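Local coordinates for protein polyprenyl synthetase (Zymomonas mobilis subsp. mobilis, PDB 4KKM) that probably acts as a metal-dependent prenyltransferase that joins isoprenyl diphosphates into longer chains such as farnesyl diphosphate, at residues A187-T200 with G270-K282. Sequence-based numbering, arbitrary orientation.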
loop_
_atom_site.group_PDB
_atom_site.type_symbol
_atom_site.label_atom_id
_atom_site.label_comp_id
_atom_site.label_asym_id
_atom_site.label_seq_id
_atom_site.Cartn_x
_atom_site.Cartn_y
_atom_site.Cartn_z
ATOM N N ALA B 187 14.071 -3.923 18.160
ATOM C CA ALA B 187 14.985 -3.323 19.129
ATOM C C ALA B 187 14.256 -2.973 20.418
ATOM O O ALA B 187 14.769 -3.181 21.519
ATOM C CB ALA B 187 15.642 -2.071 18.539
ATOM N N GLU B 188 13.053 -2.432 20.273
ATOM C CA GLU B 188 12.292 -1.950 21.417
ATOM C C GLU B 188 11.739 -3.084 22.271
ATOM O O GLU B 188 11.496 -2.907 23.462
ATOM C CB GLU B 188 11.174 -1.011 20.947
ATOM C CG GLU B 188 11.714 0.262 20.307
ATOM C CD GLU B 188 10.628 1.141 19.719
ATOM O OE1 GLU B 188 9.536 0.612 19.409
ATOM O OE2 GLU B 188 10.867 2.361 19.573
ATOM N N THR B 189 11.567 -4.256 21.664
ATOM C CA THR B 189 10.991 -5.395 22.375
ATOM C C THR B 189 12.014 -6.489 22.650
ATOM O O THR B 189 11.651 -7.640 22.899
ATOM C CB THR B 189 9.784 -5.979 21.615
ATOM O OG1 THR B 189 10.196 -6.406 20.312
ATOM C CG2 THR B 189 8.695 -4.924 21.461
ATOM N N SER B 190 13.295 -6.125 22.610
ATOM C CA SER B 190 14.366 -7.042 22.985
ATOM C C SER B 190 15.263 -6.427 24.054
ATOM O O SER B 190 15.410 -5.209 24.126
ATOM C CB SER B 190 15.208 -7.412 21.763
ATOM O OG SER B 190 16.378 -8.119 22.152
ATOM N N THR B 191 15.877 -7.280 24.869
ATOM C CA THR B 191 16.791 -6.832 25.911
ATOM C C THR B 191 18.241 -6.822 25.426
ATOM O O THR B 191 19.148 -6.453 26.169
ATOM C CB THR B 191 16.678 -7.707 27.174
ATOM O OG1 THR B 191 16.855 -9.082 26.818
ATOM C CG2 THR B 191 15.314 -7.537 27.817
ATOM N N VAL B 192 18.454 -7.221 24.176
ATOM C CA VAL B 192 19.800 -7.274 23.617
ATOM C C VAL B 192 20.036 -6.010 22.804
ATOM O O VAL B 192 19.337 -5.770 21.833
ATOM C CB VAL B 192 20.002 -8.513 22.710
ATOM C CG1 VAL B 192 21.398 -8.512 22.107
ATOM C CG2 VAL B 192 19.767 -9.808 23.496
ATOM N N PRO B 193 21.009 -5.186 23.221
ATOM C CA PRO B 193 21.312 -3.933 22.519
ATOM C C PRO B 193 21.859 -4.199 21.120
ATOM O O PRO B 193 22.731 -5.047 20.953
ATOM C CB PRO B 193 22.402 -3.294 23.390
ATOM C CG PRO B 193 22.286 -3.971 24.719
ATOM C CD PRO B 193 21.834 -5.363 24.426
ATOM N N PHE B 194 21.352 -3.485 20.126
ATOM C CA PHE B 194 21.819 -3.679 18.761
ATOM C C PHE B 194 23.218 -3.084 18.597
ATOM O O PHE B 194 23.651 -2.283 19.424
ATOM C CB PHE B 194 20.841 -3.064 17.761
ATOM C CG PHE B 194 19.565 -3.840 17.608
ATOM C CD1 PHE B 194 19.311 -4.953 18.388
ATOM C CD2 PHE B 194 18.629 -3.466 16.657
ATOM C CE1 PHE B 194 18.136 -5.673 18.240
ATOM C CE2 PHE B 194 17.460 -4.184 16.498
ATOM C CZ PHE B 194 17.211 -5.284 17.288
ATOM N N ASP B 195 23.926 -3.499 17.549
ATOM C CA ASP B 195 25.264 -2.986 17.283
ATOM C C ASP B 195 25.233 -1.947 16.172
ATOM O O ASP B 195 24.177 -1.667 15.597
ATOM C CB ASP B 195 26.229 -4.121 16.914
ATOM C CG ASP B 195 25.770 -4.916 15.694
ATOM O OD1 ASP B 195 24.627 -4.724 15.239
ATOM O OD2 ASP B 195 26.550 -5.751 15.196
ATOM N N LEU B 196 26.396 -1.384 15.865
ATOM C CA LEU B 196 26.485 -0.356 14.825
ATOM C C LEU B 196 26.007 -0.812 13.430
ATOM O O LEU B 196 25.242 -0.102 12.785
ATOM C CB LEU B 196 27.894 0.252 14.770
ATOM C CG LEU B 196 28.032 1.483 13.871
ATOM C CD1 LEU B 196 27.108 2.598 14.355
ATOM C CD2 LEU B 196 29.486 1.957 13.822
ATOM N N PRO B 197 26.458 -1.992 12.953
ATOM C CA PRO B 197 25.916 -2.493 11.681
ATOM C C PRO B 197 24.385 -2.606 11.636
ATOM O O PRO B 197 23.784 -2.304 10.602
ATOM C CB PRO B 197 26.537 -3.891 11.571
ATOM C CG PRO B 197 27.833 -3.765 12.285
ATOM C CD PRO B 197 27.551 -2.853 13.447
ATOM N N THR B 198 23.760 -3.036 12.729
ATOM C CA THR B 198 22.316 -3.256 12.715
ATOM C C THR B 198 21.525 -1.945 12.740
ATOM O O THR B 198 20.531 -1.800 12.027
ATOM C CB THR B 198 21.863 -4.195 13.868
ATOM O OG1 THR B 198 22.570 -5.440 13.773
ATOM C CG2 THR B 198 20.371 -4.469 13.789
ATOM N N ILE B 199 21.960 -0.978 13.541
ATOM C CA ILE B 199 21.224 0.281 13.576
ATOM C C ILE B 199 21.517 1.097 12.320
ATOM O O ILE B 199 20.760 1.994 11.963
ATOM C CB ILE B 199 21.501 1.123 14.847
ATOM C CG1 ILE B 199 22.931 1.654 14.845
ATOM C CG2 ILE B 199 21.200 0.312 16.125
ATOM C CD1 ILE B 199 23.161 2.776 15.845
ATOM N N THR B 200 22.614 0.769 11.649
ATOM C CA THR B 200 22.899 1.377 10.361
ATOM C C THR B 200 21.906 0.843 9.331
ATOM O O THR B 200 21.322 1.612 8.569
ATOM C CB THR B 200 24.355 1.134 9.918
ATOM O OG1 THR B 200 25.244 1.766 10.850
ATOM C CG2 THR B 200 24.598 1.720 8.534
ATOM N N GLY B 270 16.286 2.568 26.396
ATOM C CA GLY B 270 17.699 2.242 26.451
ATOM C C GLY B 270 18.171 1.427 25.261
ATOM O O GLY B 270 19.121 0.651 25.363
ATOM N N LYS B 271 17.503 1.587 24.126
ATOM C CA LYS B 271 17.951 0.919 22.914
ATOM C C LYS B 271 19.162 1.654 22.357
ATOM O O LYS B 271 19.325 2.853 22.579
ATOM C CB LYS B 271 16.829 0.824 21.875
ATOM C CG LYS B 271 16.360 2.148 21.284
ATOM C CD LYS B 271 15.113 1.935 20.421
ATOM C CE LYS B 271 14.743 3.182 19.629
ATOM N NZ LYS B 271 13.490 2.987 18.836
ATOM N N ALA B 272 20.017 0.927 21.651
ATOM C CA ALA B 272 21.214 1.515 21.067
ATOM C C ALA B 272 20.873 2.578 20.027
ATOM O O ALA B 272 19.947 2.412 19.234
ATOM C CB ALA B 272 22.086 0.433 20.450
ATOM N N THR B 273 21.637 3.666 20.033
ATOM C CA THR B 273 21.501 4.714 19.029
ATOM C C THR B 273 22.886 5.057 18.504
ATOM O O THR B 273 23.890 4.589 19.036
ATOM C CB THR B 273 20.908 6.000 19.626
ATOM O OG1 THR B 273 21.807 6.523 20.614
ATOM C CG2 THR B 273 19.558 5.726 20.268
ATOM N N PHE B 274 22.948 5.883 17.468
ATOM C CA PHE B 274 24.243 6.336 16.977
ATOM C C PHE B 274 25.002 7.090 18.065
ATOM O O PHE B 274 26.227 6.994 18.166
ATOM C CB PHE B 274 24.088 7.182 15.713
ATOM C CG PHE B 274 23.695 6.380 14.511
ATOM C CD1 PHE B 274 24.619 5.551 13.892
ATOM C CD2 PHE B 274 22.407 6.442 14.003
ATOM C CE1 PHE B 274 24.265 4.790 12.791
ATOM C CE2 PHE B 274 22.050 5.691 12.897
ATOM C CZ PHE B 274 22.983 4.864 12.291
ATOM N N LEU B 275 24.264 7.810 18.904
ATOM C CA LEU B 275 24.884 8.573 19.979
ATOM C C LEU B 275 25.461 7.655 21.048
ATOM O O LEU B 275 26.598 7.837 21.480
ATOM C CB LEU B 275 23.882 9.540 20.612
ATOM C CG LEU B 275 24.420 10.232 21.867
ATOM C CD1 LEU B 275 25.589 11.148 21.520
ATOM C CD2 LEU B 275 23.322 10.994 22.571
ATOM N N SER B 276 24.674 6.668 21.473
ATOM C CA SER B 276 25.118 5.750 22.516
ATOM C C SER B 276 26.327 4.944 22.058
ATOM O O SER B 276 27.236 4.681 22.841
ATOM C CB SER B 276 23.991 4.808 22.957
ATOM O OG SER B 276 23.585 3.946 21.906
ATOM N N LEU B 277 26.330 4.561 20.785
ATOM C CA LEU B 277 27.398 3.727 20.238
ATOM C C LEU B 277 28.657 4.509 19.869
ATOM O O LEU B 277 29.761 4.100 20.216
ATOM C CB LEU B 277 26.901 2.934 19.027
ATOM C CG LEU B 277 25.834 1.883 19.357
ATOM C CD1 LEU B 277 25.360 1.180 18.092
ATOM C CD2 LEU B 277 26.364 0.879 20.360
ATOM N N LEU B 278 28.495 5.630 19.172
ATOM C CA LEU B 278 29.645 6.404 18.702
ATOM C C LEU B 278 30.208 7.347 19.764
ATOM O O LEU B 278 31.392 7.690 19.743
ATOM C CB LEU B 278 29.274 7.219 17.462
ATOM C CG LEU B 278 28.787 6.493 16.204
ATOM C CD1 LEU B 278 28.372 7.505 15.144
ATOM C CD2 LEU B 278 29.843 5.543 15.658
ATOM N N GLY B 279 29.354 7.779 20.681
ATOM C CA GLY B 279 29.739 8.796 21.641
ATOM C C GLY B 279 29.488 10.167 21.042
ATOM O O GLY B 279 29.410 10.309 19.822
ATOM N N LEU B 280 29.364 11.174 21.902
ATOM C CA LEU B 280 28.998 12.527 21.482
ATOM C C LEU B 280 29.899 13.123 20.402
ATOM O O LEU B 280 29.411 13.566 19.367
ATOM C CB LEU B 280 28.954 13.472 22.685
ATOM C CG LEU B 280 28.586 14.923 22.375
ATOM C CD1 LEU B 280 27.186 15.003 21.779
ATOM C CD2 LEU B 280 28.710 15.788 23.625
ATOM N N GLU B 281 31.205 13.139 20.647
ATOM C CA GLU B 281 32.149 13.765 19.719
ATOM C C GLU B 281 32.174 13.116 18.335
ATOM O O GLU B 281 32.175 13.807 17.317
ATOM C CB GLU B 281 33.562 13.772 20.303
ATOM C CG GLU B 281 33.806 14.876 21.315
ATOM C CD GLU B 281 35.239 14.894 21.826
ATOM O OE1 GLU B 281 36.126 15.381 21.091
ATOM O OE2 GLU B 281 35.475 14.424 22.963
ATOM N N LYS B 282 32.207 11.788 18.304
ATOM C CA LYS B 282 32.270 11.058 17.043
ATOM C C LYS B 282 30.968 11.179 16.258
ATOM O O LYS B 282 30.986 11.285 15.032
ATOM C CB LYS B 282 32.600 9.588 17.292
ATOM C CG LYS B 282 32.955 8.803 16.044
ATOM C CD LYS B 282 33.440 7.414 16.418
ATOM C CE LYS B 282 34.637 7.483 17.358
ATOM N NZ LYS B 282 34.881 6.179 18.037
HETATM O O HOH W 1 19.094 -1.628 20.737
#
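Ile199 and Phe274 form the tight centre of this contact between the N-terminal turns of helix 196-206 and the short helix 274-278. The CD1 methyl of Ile199 sits over the middle of one face of the Phe274 ring, 3.8 Å from its centroid, a CH-pi contact. With CG1 between its backbone N and carbonyl carbon (chi1 69°), Ile199 also brings CD1 tip to tip with Leu277 CD1, 3.5 Å away. At the ring edge lies Thr200 OG1, 3.7 Å from Phe274 CE1; that hydroxyl donates to Leu196 O from above the carbonyl plane, while Thr200 N reaches the same oxygen from the opposite face. Leu241 and Gln244 of helix 226-253 also touch the Phe274 side chain, and an alanine in place of Phe274 would probably leave the Ile199 methyl without its aromatic platform and open a gap beside Leu196 CD1.

The packing thins towards solvent, where Leu196 CD2 meets Leu278 CD2 crosswise at 4.0 Å. Beyond the apolar centre, a water accepts from both Phe194 N and Ala272 N, bridging the two backbones. Farther along, Lys271 stretches its extended chain to Glu188, its NZ donating to OE2 at 2.8 Å on the anti side, 32° out of the carboxylate plane. Lys271 NZ also forms a salt bridge with Asp184; with the Glu188 side chain about 4 Å from the bound calcium, the ammonium probably tempers the negative charge gathered there.

Helix 274-278 starts with a capping box: Thr273 OG1 accepts from Ser276 N, and Ser276 OG from Thr273 N. The contact thus packs two helix starts together at the surface of the all-helical isoprenoid synthase fold, and its Lys271-Glu188 end reaches the calcium site of Asp108 and Asp114.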